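Local structure of possible atls1-like light-inducible protein (Prochlorococcus marinus, 2XCZ) at residues Leu3-Ala8 with Tyr59-Ser64; Ala8-Val13 with Leu42-Pro47; Lys63-Leu68 with Val102-Trp107; Glu75-Val80 with Ile95-Glu100. The protein belongs to the macrophage migration inhibitory factor (MIF) family of small alpha/beta proteins that assemble as trimers, and is possibly light-inducible. One frame throughout, in Å; residues are numbered along the deposited sequence. Where two conformers were deposited one is given.

Contact 1 of 4, residues Leu3-Ala8 with Tyr59-Ser64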
loop_
_atom_site.group_PDB
_atom_site.type_symbol
_atom_site.label_atom_id
_atom_site.label_comp_id
_atom_site.label_asym_id
_atom_site.label_seq_id
_atom_site.Cartn_x
_atom_site.Cartn_y
_atom_site.Cartn_z
ATOM N N LEU A 3 -8.774 -6.336 -6.216
ATOM C CA LEU A 3 -8.319 -5.996 -4.874
ATOM C C LEU A 3 -8.783 -4.583 -4.582
ATOM O O LEU A 3 -8.649 -3.690 -5.421
ATOM C CB LEU A 3 -6.785 -6.051 -4.820
ATOM C CG LEU A 3 -6.110 -5.564 -3.539
ATOM C CD1 LEU A 3 -6.281 -6.521 -2.380
ATOM C CD2 LEU A 3 -4.633 -5.330 -3.822
ATOM N N ILE A 4 -9.374 -4.397 -3.403
ATOM C CA ILE A 4 -9.669 -3.058 -2.901
ATOM C C ILE A 4 -9.260 -2.920 -1.426
ATOM O O ILE A 4 -9.837 -3.550 -0.540
ATOM C CB ILE A 4 -11.129 -2.644 -3.187
ATOM C CG1 ILE A 4 -11.409 -1.213 -2.689
ATOM C CG2 ILE A 4 -12.135 -3.704 -2.649
ATOM C CD1 ILE A 4 -12.668 -0.593 -3.300
ATOM N N ASN A 5 -8.259 -2.072 -1.187
ATOM C CA ASN A 5 -7.741 -1.831 0.157
ATOM C C ASN A 5 -8.097 -0.406 0.574
ATOM O O ASN A 5 -7.743 0.547 -0.120
ATOM C CB ASN A 5 -6.215 -2.026 0.167
ATOM C CG ASN A 5 -5.791 -3.480 0.041
ATOM O OD1 ASN A 5 -6.401 -4.391 0.622
ATOM N ND2 ASN A 5 -4.705 -3.697 -0.695
ATOM N N ILE A 6 -8.813 -0.258 1.690
ATOM C CA ILE A 6 -9.222 1.069 2.155
ATOM C C ILE A 6 -8.443 1.440 3.401
ATOM O O ILE A 6 -8.326 0.647 4.339
ATOM C CB ILE A 6 -10.744 1.126 2.460
ATOM C CG1 ILE A 6 -11.580 0.729 1.226
ATOM C CG2 ILE A 6 -11.155 2.531 2.895
ATOM C CD1 ILE A 6 -13.002 0.257 1.592
ATOM N N GLN A 7 -7.907 2.651 3.401
ATOM C CA GLN A 7 -7.195 3.204 4.548
ATOM C C GLN A 7 -7.930 4.491 4.951
ATOM O O GLN A 7 -7.972 5.465 4.187
ATOM C CB GLN A 7 -5.748 3.463 4.127
ATOM C CG GLN A 7 -4.883 4.235 5.094
ATOM C CD GLN A 7 -3.725 4.899 4.379
ATOM O OE1 GLN A 7 -3.721 6.114 4.176
ATOM N NE2 GLN A 7 -2.749 4.097 3.955
ATOM N N ALA A 8 -8.532 4.498 6.140
ATOM C CA ALA A 8 -9.399 5.631 6.501
ATOM C C ALA A 8 -8.979 6.266 7.810
ATOM O O ALA A 8 -8.418 5.590 8.666
ATOM C CB ALA A 8 -10.873 5.200 6.550
ATOM N N TYR A 59 -7.970 6.942 1.789
ATOM C CA TYR A 59 -7.251 6.513 0.582
ATOM C C TYR A 59 -7.604 5.076 0.232
ATOM O O TYR A 59 -7.512 4.189 1.074
ATOM C CB TYR A 59 -5.726 6.619 0.727
ATOM C CG TYR A 59 -5.015 6.071 -0.502
ATOM C CD1 TYR A 59 -5.169 6.688 -1.742
ATOM C CD2 TYR A 59 -4.243 4.904 -0.423
ATOM C CE1 TYR A 59 -4.557 6.172 -2.878
ATOM C CE2 TYR A 59 -3.615 4.366 -1.566
ATOM C CZ TYR A 59 -3.794 5.011 -2.783
ATOM O OH TYR A 59 -3.174 4.503 -3.909
ATOM N N VAL A 60 -7.942 4.836 -1.030
ATOM C CA VAL A 60 -8.278 3.482 -1.470
ATOM C C VAL A 60 -7.322 3.044 -2.566
ATOM O O VAL A 60 -7.048 3.812 -3.475
ATOM C CB VAL A 60 -9.704 3.440 -2.054
ATOM C CG1 VAL A 60 -10.119 1.987 -2.398
ATOM C CG2 VAL A 60 -10.710 4.081 -1.073
ATOM N N GLU A 61 -6.824 1.814 -2.492
ATOM C CA GLU A 61 -6.177 1.260 -3.688
ATOM C C GLU A 61 -7.025 0.167 -4.314
ATOM O O GLU A 61 -7.567 -0.693 -3.616
ATOM C CB GLU A 61 -4.753 0.812 -3.441
ATOM C CG GLU A 61 -4.529 -0.032 -2.269
ATOM C CD GLU A 61 -3.132 -0.664 -2.279
ATOM O OE1 GLU A 61 -2.142 0.006 -2.692
ATOM O OE2 GLU A 61 -3.035 -1.825 -1.858
ATOM N N VAL A 62 -7.182 0.264 -5.629
ATOM C CA VAL A 62 -7.910 -0.717 -6.390
ATOM C C VAL A 62 -6.991 -1.316 -7.436
ATOM O O VAL A 62 -6.344 -0.584 -8.167
ATOM C CB VAL A 62 -9.142 -0.102 -7.091
ATOM C CG1 VAL A 62 -9.797 -1.124 -8.037
ATOM C CG2 VAL A 62 -10.159 0.376 -6.054
ATOM N N LYS A 63 -6.940 -2.647 -7.495
ATOM C CA LYS A 63 -6.183 -3.338 -8.542
ATOM C C LYS A 63 -7.052 -4.390 -9.208
ATOM O O LYS A 63 -7.935 -4.982 -8.596
ATOM C CB LYS A 63 -4.899 -3.984 -7.997
ATOM C CG LYS A 63 -3.932 -3.013 -7.338
ATOM C CD LYS A 63 -2.667 -3.741 -6.909
ATOM C CE LYS A 63 -1.722 -2.832 -6.130
ATOM N NZ LYS A 63 -1.427 -1.533 -6.825
ATOM N N SER A 64 -6.785 -4.622 -10.487
ATOM C CA SER A 64 -7.470 -5.668 -11.220
ATOM C C SER A 64 -6.575 -6.142 -12.347
ATOM O O SER A 64 -5.744 -5.369 -12.849
ATOM C CB SER A 64 -8.772 -5.126 -11.820
ATOM O OG SER A 64 -9.527 -6.180 -12.394
#

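Contact 2 of 4, residues Ala8-Val13 with Leu42-Pro47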
loop_
_atom_site.group_PDB
_atom_site.type_symbol
_atom_site.label_atom_id
_atom_site.label_comp_id
_atom_site.label_asym_id
_atom_site.label_seq_id
_atom_site.Cartn_x
_atom_site.Cartn_y
_atom_site.Cartn_z
ATOM N N ALA A 8 -8.532 4.498 6.140
ATOM C CA ALA A 8 -9.399 5.631 6.501
ATOM C C ALA A 8 -8.979 6.266 7.810
ATOM O O ALA A 8 -8.418 5.590 8.666
ATOM C CB ALA A 8 -10.873 5.200 6.550
ATOM N N SER A 9 -9.268 7.556 7.952
ATOM C CA SER A 9 -8.922 8.311 9.148
ATOM C C SER A 9 -9.937 8.156 10.279
ATOM O O SER A 9 -9.603 8.364 11.458
ATOM C CB SER A 9 -8.736 9.794 8.814
ATOM O OG SER A 9 -9.979 10.413 8.510
ATOM N N VAL A 10 -11.167 7.792 9.923
ATOM C CA VAL A 10 -12.256 7.669 10.913
ATOM C C VAL A 10 -12.050 6.460 11.833
ATOM O O VAL A 10 -11.317 5.532 11.501
ATOM C CB VAL A 10 -13.647 7.580 10.242
ATOM C CG1 VAL A 10 -13.932 8.814 9.404
ATOM C CG2 VAL A 10 -13.768 6.309 9.412
ATOM N N PRO A 11 -12.704 6.451 13.007
ATOM C CA PRO A 11 -12.516 5.309 13.902
ATOM C C PRO A 11 -13.034 3.985 13.330
ATOM O O PRO A 11 -13.888 3.992 12.437
ATOM C CB PRO A 11 -13.350 5.699 15.125
ATOM C CG PRO A 11 -13.391 7.183 15.079
ATOM C CD PRO A 11 -13.478 7.532 13.642
ATOM N N ALA A 12 -12.528 2.867 13.843
ATOM C CA ALA A 12 -12.994 1.541 13.418
ATOM C C ALA A 12 -14.510 1.405 13.553
ATOM O O ALA A 12 -15.107 1.989 14.459
ATOM C CB ALA A 12 -12.284 0.466 14.192
ATOM N N VAL A 13 -15.139 0.673 12.634
ATOM C CA VAL A 13 -16.597 0.480 12.683
ATOM C C VAL A 13 -16.987 -0.974 12.986
ATOM O O VAL A 13 -16.346 -1.923 12.525
ATOM C CB VAL A 13 -17.333 0.995 11.424
ATOM C CG1 VAL A 13 -17.122 2.494 11.258
ATOM C CG2 VAL A 13 -16.873 0.252 10.176
ATOM N N LEU A 42 -10.215 -3.099 5.090
ATOM C CA LEU A 42 -10.528 -1.805 5.694
ATOM C C LEU A 42 -9.672 -1.579 6.932
ATOM O O LEU A 42 -9.821 -2.274 7.956
ATOM C CB LEU A 42 -12.014 -1.734 6.080
ATOM C CG LEU A 42 -12.478 -0.454 6.799
ATOM C CD1 LEU A 42 -12.243 0.801 5.953
ATOM C CD2 LEU A 42 -13.945 -0.582 7.223
ATOM N N GLN A 43 -8.781 -0.599 6.827
ATOM C CA GLN A 43 -7.959 -0.174 7.953
ATOM C C GLN A 43 -8.388 1.220 8.391
ATOM O O GLN A 43 -8.123 2.221 7.703
ATOM C CB GLN A 43 -6.474 -0.194 7.582
ATOM C CG GLN A 43 -5.535 0.133 8.746
ATOM C CD GLN A 43 -5.765 -0.761 9.953
ATOM O OE1 GLN A 43 -5.869 -1.980 9.826
ATOM N NE2 GLN A 43 -5.852 -0.155 11.134
ATOM N N CYS A 44 -9.062 1.285 9.536
ATOM C CA CYS A 44 -9.492 2.563 10.090
ATOM C C CYS A 44 -8.505 3.081 11.150
ATOM O O CYS A 44 -7.520 2.402 11.494
ATOM C CB CYS A 44 -10.894 2.426 10.696
ATOM S SG CYS A 44 -12.210 2.151 9.492
ATOM N N GLY A 45 -8.783 4.282 11.655
ATOM C CA GLY A 45 -7.996 4.909 12.706
ATOM C C GLY A 45 -6.591 5.357 12.336
ATOM O O GLY A 45 -5.748 5.563 13.209
ATOM N N VAL A 46 -6.330 5.517 11.043
ATOM C CA VAL A 46 -5.017 5.931 10.561
ATOM C C VAL A 46 -4.910 7.462 10.555
ATOM O O VAL A 46 -5.774 8.151 10.001
ATOM C CB VAL A 46 -4.788 5.416 9.122
ATOM C CG1 VAL A 46 -3.394 5.795 8.625
ATOM C CG2 VAL A 46 -5.011 3.913 9.056
ATOM N N PRO A 47 -3.877 8.008 11.214
ATOM C CA PRO A 47 -3.648 9.442 11.128
ATOM C C PRO A 47 -3.456 9.858 9.668
ATOM O O PRO A 47 -2.586 9.317 8.957
ATOM C CB PRO A 47 -2.354 9.635 11.939
ATOM C CG PRO A 47 -2.407 8.539 12.930
ATOM C CD PRO A 47 -2.959 7.370 12.172
HETATM O O HOH W 1 -7.217 9.260 12.090
#

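Contact 3 of 4, residues Lys63-Leu68 with Val102-Trp107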
loop_
_atom_site.group_PDB
_atom_site.type_symbol
_atom_site.label_atom_id
_atom_site.label_comp_id
_atom_site.label_asym_id
_atom_site.label_seq_id
_atom_site.Cartn_x
_atom_site.Cartn_y
_atom_site.Cartn_z
ATOM N N LYS A 63 -6.940 -2.647 -7.495
ATOM C CA LYS A 63 -6.183 -3.338 -8.542
ATOM C C LYS A 63 -7.052 -4.390 -9.208
ATOM O O LYS A 63 -7.935 -4.982 -8.596
ATOM C CB LYS A 63 -4.899 -3.984 -7.997
ATOM C CG LYS A 63 -3.932 -3.013 -7.338
ATOM C CD LYS A 63 -2.667 -3.741 -6.909
ATOM C CE LYS A 63 -1.722 -2.832 -6.130
ATOM N NZ LYS A 63 -1.427 -1.533 -6.825
ATOM N N SER A 64 -6.785 -4.622 -10.487
ATOM C CA SER A 64 -7.470 -5.668 -11.220
ATOM C C SER A 64 -6.575 -6.142 -12.347
ATOM O O SER A 64 -5.744 -5.369 -12.849
ATOM C CB SER A 64 -8.772 -5.126 -11.820
ATOM O OG SER A 64 -9.527 -6.180 -12.394
ATOM N N ILE A 65 -6.731 -7.413 -12.728
ATOM C CA ILE A 65 -6.156 -7.894 -13.970
ATOM C C ILE A 65 -7.167 -7.518 -15.052
ATOM O O ILE A 65 -8.212 -8.159 -15.207
ATOM C CB ILE A 65 -5.867 -9.420 -13.950
ATOM C CG1 ILE A 65 -4.810 -9.769 -12.897
ATOM C CG2 ILE A 65 -5.381 -9.878 -15.336
ATOM C CD1 ILE A 65 -4.685 -11.267 -12.635
ATOM N N GLY A 66 -6.847 -6.459 -15.780
ATOM C CA GLY A 66 -7.765 -5.848 -16.723
ATOM C C GLY A 66 -9.044 -5.356 -16.063
ATOM O O GLY A 66 -9.083 -5.123 -14.845
ATOM N N ALA A 67 -10.076 -5.181 -16.889
ATOM C CA ALA A 67 -11.421 -4.772 -16.466
ATOM C C ALA A 67 -11.508 -3.303 -16.043
ATOM O O ALA A 67 -12.494 -2.890 -15.431
ATOM C CB ALA A 67 -11.962 -5.695 -15.373
ATOM N N LEU A 68 -10.481 -2.531 -16.382
ATOM C CA LEU A 68 -10.431 -1.117 -16.021
ATOM C C LEU A 68 -10.339 -0.237 -17.267
ATOM O O LEU A 68 -9.717 0.823 -17.252
ATOM C CB LEU A 68 -9.255 -0.846 -15.047
ATOM C CG LEU A 68 -9.348 -1.573 -13.694
ATOM C CD1 LEU A 68 -8.072 -1.378 -12.897
ATOM C CD2 LEU A 68 -10.561 -1.075 -12.896
ATOM N N VAL A 102 -3.079 -4.592 -13.422
ATOM C CA VAL A 102 -1.899 -5.412 -13.141
ATOM C C VAL A 102 -1.805 -6.554 -14.149
ATOM O O VAL A 102 -2.797 -7.260 -14.352
ATOM C CB VAL A 102 -1.981 -6.036 -11.729
ATOM C CG1 VAL A 102 -0.698 -6.815 -11.418
ATOM C CG2 VAL A 102 -2.207 -4.958 -10.673
ATOM N N PRO A 103 -0.630 -6.726 -14.794
ATOM C CA PRO A 103 -0.488 -7.904 -15.649
ATOM C C PRO A 103 -0.618 -9.170 -14.824
ATOM O O PRO A 103 -0.166 -9.212 -13.666
ATOM C CB PRO A 103 0.934 -7.758 -16.215
ATOM C CG PRO A 103 1.212 -6.303 -16.134
ATOM C CD PRO A 103 0.574 -5.885 -14.841
ATOM N N ALA A 104 -1.259 -10.190 -15.398
ATOM C CA ALA A 104 -1.523 -11.437 -14.682
ATOM C C ALA A 104 -0.255 -12.073 -14.095
ATOM O O ALA A 104 -0.271 -12.586 -12.968
ATOM C CB ALA A 104 -2.272 -12.414 -15.579
ATOM N N ARG A 105 0.852 -12.010 -14.826
ATOM C CA ARG A 105 2.117 -12.570 -14.318
ATOM C C ARG A 105 2.709 -11.809 -13.117
ATOM O O ARG A 105 3.618 -12.319 -12.441
ATOM C CB ARG A 105 3.155 -12.691 -15.436
ATOM C CG ARG A 105 3.619 -11.389 -16.053
ATOM C CD ARG A 105 4.801 -11.646 -17.003
ATOM N NE ARG A 105 5.981 -12.168 -16.295
ATOM C CZ ARG A 105 6.898 -11.408 -15.697
ATOM N NH1 ARG A 105 6.797 -10.084 -15.714
ATOM N NH2 ARG A 105 7.926 -11.977 -15.087
ATOM N N LEU A 106 2.170 -10.622 -12.841
ATOM C CA LEU A 106 2.558 -9.822 -11.665
ATOM C C LEU A 106 1.543 -9.934 -10.518
ATOM O O LEU A 106 1.567 -9.139 -9.573
ATOM C CB LEU A 106 2.782 -8.349 -12.039
ATOM C CG LEU A 106 3.884 -8.079 -13.077
ATOM C CD1 LEU A 106 4.063 -6.600 -13.336
ATOM C CD2 LEU A 106 5.186 -8.732 -12.633
ATOM N N TRP A 107 0.668 -10.934 -10.605
ATOM C CA TRP A 107 -0.361 -11.146 -9.609
ATOM C C TRP A 107 -0.229 -12.567 -9.063
ATOM O O TRP A 107 -0.611 -13.539 -9.723
ATOM C CB TRP A 107 -1.759 -10.915 -10.207
ATOM C CG TRP A 107 -2.839 -10.738 -9.151
ATOM C CD1 TRP A 107 -3.135 -11.589 -8.116
ATOM C CD2 TRP A 107 -3.721 -9.624 -9.017
ATOM N NE1 TRP A 107 -4.155 -11.069 -7.352
ATOM C CE2 TRP A 107 -4.535 -9.865 -7.884
ATOM C CE3 TRP A 107 -3.896 -8.436 -9.735
ATOM C CZ2 TRP A 107 -5.530 -8.973 -7.466
ATOM C CZ3 TRP A 107 -4.887 -7.544 -9.327
ATOM C CH2 TRP A 107 -5.688 -7.818 -8.190
#

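Contact 4 of 4, residues Glu75-Val80 with Ile95-Glu100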
loop_
_atom_site.group_PDB
_atom_site.type_symbol
_atom_site.label_atom_id
_atom_site.label_comp_id
_atom_site.label_asym_id
_atom_site.label_seq_id
_atom_site.Cartn_x
_atom_site.Cartn_y
_atom_site.Cartn_z
ATOM N N GLU A 75 -16.577 4.665 -13.168
ATOM C CA GLU A 75 -17.670 3.913 -12.582
ATOM C C GLU A 75 -17.287 3.278 -11.254
ATOM O O GLU A 75 -18.100 3.243 -10.329
ATOM C CB GLU A 75 -18.159 2.830 -13.557
ATOM C CG GLU A 75 -18.802 3.409 -14.813
ATOM C CD GLU A 75 -18.977 2.388 -15.923
ATOM O OE1 GLU A 75 -18.768 1.182 -15.679
ATOM O OE2 GLU A 75 -19.328 2.795 -17.052
ATOM N N VAL A 76 -16.060 2.767 -11.163
ATOM C CA VAL A 76 -15.581 2.190 -9.903
ATOM C C VAL A 76 -15.467 3.297 -8.849
ATOM O O VAL A 76 -15.882 3.130 -7.698
ATOM C CB VAL A 76 -14.238 1.422 -10.061
ATOM C CG1 VAL A 76 -13.691 1.000 -8.698
ATOM C CG2 VAL A 76 -14.414 0.182 -10.965
ATOM N N SER A 77 -14.956 4.452 -9.252
ATOM C CA SER A 77 -14.837 5.560 -8.314
ATOM C C SER A 77 -16.218 5.989 -7.800
ATOM O O SER A 77 -16.392 6.240 -6.613
ATOM C CB SER A 77 -14.099 6.733 -8.954
ATOM O OG SER A 77 -14.008 7.803 -8.040
ATOM N N GLU A 78 -17.201 6.043 -8.690
ATOM C CA GLU A 78 -18.548 6.400 -8.261
ATOM C C GLU A 78 -19.069 5.391 -7.227
ATOM O O GLU A 78 -19.570 5.786 -6.166
ATOM C CB GLU A 78 -19.488 6.533 -9.464
ATOM C CG GLU A 78 -20.906 6.991 -9.118
ATOM C CD GLU A 78 -21.853 6.924 -10.309
ATOM O OE1 GLU A 78 -21.539 6.229 -11.308
ATOM O OE2 GLU A 78 -22.925 7.567 -10.243
ATOM N N LEU A 79 -18.921 4.102 -7.525
ATOM C CA LEU A 79 -19.319 3.038 -6.602
ATOM C C LEU A 79 -18.619 3.156 -5.252
ATOM O O LEU A 79 -19.270 3.164 -4.189
ATOM C CB LEU A 79 -19.039 1.653 -7.214
ATOM C CG LEU A 79 -19.050 0.449 -6.254
ATOM C CD1 LEU A 79 -20.447 0.163 -5.677
ATOM C CD2 LEU A 79 -18.465 -0.782 -6.955
ATOM N N VAL A 80 -17.292 3.237 -5.304
ATOM C CA VAL A 80 -16.460 3.191 -4.109
ATOM C C VAL A 80 -16.655 4.432 -3.237
ATOM O O VAL A 80 -16.838 4.317 -2.016
ATOM C CB VAL A 80 -14.973 2.984 -4.481
ATOM C CG1 VAL A 80 -14.054 3.189 -3.279
ATOM C CG2 VAL A 80 -14.790 1.585 -5.060
ATOM N N ILE A 95 -12.000 11.648 -0.665
ATOM C CA ILE A 95 -11.593 10.272 -0.998
ATOM C C ILE A 95 -10.703 10.251 -2.236
ATOM O O ILE A 95 -11.054 10.837 -3.265
ATOM C CB ILE A 95 -12.825 9.353 -1.225
ATOM C CG1 ILE A 95 -13.722 9.352 0.031
ATOM C CG2 ILE A 95 -12.364 7.939 -1.634
ATOM C CD1 ILE A 95 -15.017 8.597 -0.134
ATOM N N TYR A 96 -9.541 9.604 -2.116
ATOM C CA TYR A 96 -8.669 9.340 -3.263
ATOM C C TYR A 96 -8.629 7.844 -3.527
ATOM O O TYR A 96 -8.640 7.040 -2.591
ATOM C CB TYR A 96 -7.243 9.797 -2.966
ATOM C CG TYR A 96 -6.903 11.222 -3.335
ATOM C CD1 TYR A 96 -7.788 12.019 -4.051
ATOM C CD2 TYR A 96 -5.649 11.743 -3.031
ATOM C CE1 TYR A 96 -7.448 13.325 -4.425
ATOM C CE2 TYR A 96 -5.307 13.044 -3.385
ATOM C CZ TYR A 96 -6.203 13.820 -4.089
ATOM O OH TYR A 96 -5.869 15.108 -4.471
ATOM N N ILE A 97 -8.567 7.487 -4.808
ATOM C CA ILE A 97 -8.423 6.100 -5.220
ATOM C C ILE A 97 -7.262 5.964 -6.181
ATOM O O ILE A 97 -7.245 6.622 -7.247
ATOM C CB ILE A 97 -9.714 5.533 -5.880
ATOM C CG1 ILE A 97 -10.943 5.738 -4.973
ATOM C CG2 ILE A 97 -9.531 4.053 -6.201
ATOM C CD1 ILE A 97 -12.262 5.492 -5.702
ATOM N N GLY A 98 -6.307 5.096 -5.841
ATOM C CA GLY A 98 -5.226 4.758 -6.791
ATOM C C GLY A 98 -5.553 3.455 -7.497
ATOM O O GLY A 98 -5.698 2.406 -6.841
ATOM N N PHE A 99 -5.649 3.510 -8.829
ATOM C CA PHE A 99 -5.953 2.322 -9.647
ATOM C C PHE A 99 -4.699 1.739 -10.297
ATOM O O PHE A 99 -3.800 2.486 -10.694
ATOM C CB PHE A 99 -6.907 2.693 -10.801
ATOM C CG PHE A 99 -8.311 3.001 -10.373
ATOM C CD1 PHE A 99 -9.274 1.987 -10.311
ATOM C CD2 PHE A 99 -8.682 4.303 -10.052
ATOM C CE1 PHE A 99 -10.566 2.270 -9.941
ATOM C CE2 PHE A 99 -9.986 4.612 -9.677
ATOM C CZ PHE A 99 -10.941 3.593 -9.603
ATOM N N GLU A 100 -4.670 0.416 -10.463
ATOM C CA GLU A 100 -3.619 -0.243 -11.240
ATOM C C GLU A 100 -4.235 -1.416 -12.012
ATOM O O GLU A 100 -4.968 -2.226 -11.445
ATOM C CB GLU A 100 -2.509 -0.745 -10.312
ATOM C CG GLU A 100 -1.326 -1.390 -11.028
ATOM C CD GLU A 100 -0.169 -1.675 -10.083
ATOM O OE1 GLU A 100 -0.324 -2.502 -9.156
ATOM O OE2 GLU A 100 0.904 -1.059 -10.260
#

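Contact 1 of 4, residues Leu3-Ala8 with Tyr59-Ser64
Asn-5 and Glu-61 face each other on neighbouring antiparallel strands, side by side and pointing the same way. ND2 of Asn-5 gives a nearly straight hydrogen bond (165°) to OE2 of Glu-61 at 2.8 Å. The carboxylate oxygen accepts through its anti lone pair and lies almost in the amide plane, the two flat groups being 29° apart. Glu-61 CG takes the crowded position between its backbone N and carbonyl carbon (chi1 49°), which sets it 3.6 Å from Asn-5 CB. The other amide atom, OD1, bonds to Ser-41 OG on strand 39-43, so both ends of the amide are held and its rotation is fixed. Next to this pair lie Leu-3 and Lys-63, touching at CD2 and CD (4.0 Å), while Lys-63 NZ runs on to a salt bridge with Glu-100. Tyr-59 of the third subunit packs over Leu-3, Glu-61 and Lys-63, so this face belongs to the trimer interior.

On the other face Ile-4 CG1 presses tightly on Val-60 CG1, 3.5 Å away, and Ile-4 CD1 meets Val-62 CG2 at 3.8 Å. Val-80 of helix 72-88 packs on Ile-4 and Val-60, and Ile-84 on Val-60 and Ile-6. The backbones set the register: Leu-3 with Lys-63, Asn-5 with Glu-61 and Gln-7 with Tyr-59 are hydrogen-bonded pairs, two N-H...O bonds each. Ile-4/Val-62 and Ile-6/Val-60 are the non-hydrogen-bonded pairs between them. This is the central antiparallel strand pair of the four-stranded mixed sheet in the MIF fold, with helices on one face and sister subunits on the other.

Contact 2 of 4, residues Ala8-Val13 with Leu42-Pro47
Ala-8 and Gln-43 close the parallel pairing of strands 3-8 and 39-43 in the MIF sheet: Ala-8 N donates to Gln-43 O at 2.8 Å, almost straight (171°). Beyond this point both chains leave the sheet as loops that stay bonded to each other. Val-46 N reaches Ala-8 O at 3.2 Å, and Gly-45 N reaches Val-10 O at 2.8 Å. Gly-45 makes the turn with a positive phi (69°), a conformation that favours glycine.

Cys-44 is the side chain set into the bend. Its CB sits 3.2 Å from Val-10 O and 3.6 Å from Ala-12 CA, inside the curve of the 8-13 loop. SG is anti to the carbonyl carbon (chi1 -68°), and that brings it within 3.9 Å of Pro-11 O. The sulfur also meets Ala-8 CB and Val-10 CG2, each more loosely. Farther along, Val-13 CG2 touches Leu-42 CD2, where Leu-42 turns in among residues of helices 16-31 and 72-88. At the opposite end Ser-9 OG is held by Thr-57 N. There a water donates to Ser-9 O at 2.6 Å and, more weakly, to Val-46 O, bridging the two loops.

Contact 3 of 4, residues Lys63-Leu68 with Val102-Trp107
Ile-65 packs obliquely against Trp-107, with CG1 3.6 Å from CE3 of the indole and CD1 3.8 Å from Trp-107 CB. The same CD1 also meets Ala-104 CB at 4.0 Å, so the end of the isoleucine sits between the tryptophan and the short 3-10 turn at 104-105. Trp-107 CG is anti to its backbone N (chi1 -164°), which starts the indole off toward strand 58-64. The far edge of the ring abuts that strand: CH2 lies 3.6 Å from Lys-63 O, and CZ3 3.7 Å from Ser-64 N, both polar atoms near the ring plane. Val-102 fills in beside it, CG2 at 3.9 Å from Lys-63 CB. One hydrogen bond spans the segments, Val-102 N to Ser-64 O at 2.8 Å (165°), continuing the parallel pairing of strands 58-64 and 95-101 just past its end. Trp-107 also meets two rings edge-to-face, Phe-114 of its own chain, which touches Ile-65 and Ala-104 as well, and Tyr-96 of the third subunit.

The other part of the contact is looser. The chain from Gly-66 onward swings away from 102-107, its turn held by Ser-64 OG, which donates to Gly-66 O at 2.7 Å. Arg-105 NH2 bonds to Leu-68 O of the third subunit. A molecule of di(hydroxyethyl)ether, probably from the crystallisation liquor, lies beside the indole and is hydrogen-bonded to Ile-65 N.

Apart from one hydrogen bond and a CA-H...O contact from Ile-65 CA to Val-102 O, the segments are joined by apolar packing and by the indole edge against the strand backbone.

Contact 4 of 4, residues Glu75-Val80 with Ile95-Glu100
The beta-alpha-beta unit of strand 58-64, helix 72-88 and strand 95-101 is packed here through Val-76, Ser-77 and Val-80 of its helix against Ile-97 and Phe-99 of its second strand. Val-76 comes to the edge of the Phe-99 ring: CG1 lies in the ring plane, 3.6 Å from CE1. Ser-77 N is near the same edge, 4.1 Å from CZ. Ile-97 CG2 covers one face of the phenyl ring towards its rim, so a neighbour two residues back along the strand backs the ring.

Ile-97 reaches the helix with CD1 alone. Its chi2 of 167° extends CD1 away from the strand until it rests 3.7 Å from Ser-77 CA, with Ser-77 OG also 3.7 Å from it and Val-80 CG1 at 3.8 Å. The methyl therefore lies between one turn of the helix and the next. The helix is laid over the sheet, its axis 9.9 Å from that of the strand and at 140° to it in N-to-C direction. Val-62 of strand 58-64 touches both Ile-97 and Phe-99.

Ser-77 OG, anti to its backbone N (chi1 179°), bonds to Ser-112 O of the second subunit, so the polar group beside the Ile-97 methyl is satisfied across the interface. Residues Tyr-96 and Ile-97 pair antiparallel with a strand of the same neighbour, carrying the sheet on into the next subunit.

In the fold
All four contacts reach the same sheet, ordered 39-43, 3-8, 58-64, 95-101. Contact 1 is its central strand pair, its centre about 8 Å from that of contact 4, which lays helix 72-88 over strand 95-101, outermost within this chain. Contacts 2 and 3 sit at opposite ends, centres about 27 Å apart and not touching. Along the chain, contact 2 is nested within the loop closed by contact 1, and contact 4 within that of contact 3. Contact 1 shares Ala-8 with contact 2, and Lys-63 and Ser-64 with contact 3; the Lys-63 to Glu-100 salt bridge joins it to contact 4. Each contact reaches neighbouring subunits, so regions that pack the subunit also face its trimer neighbours.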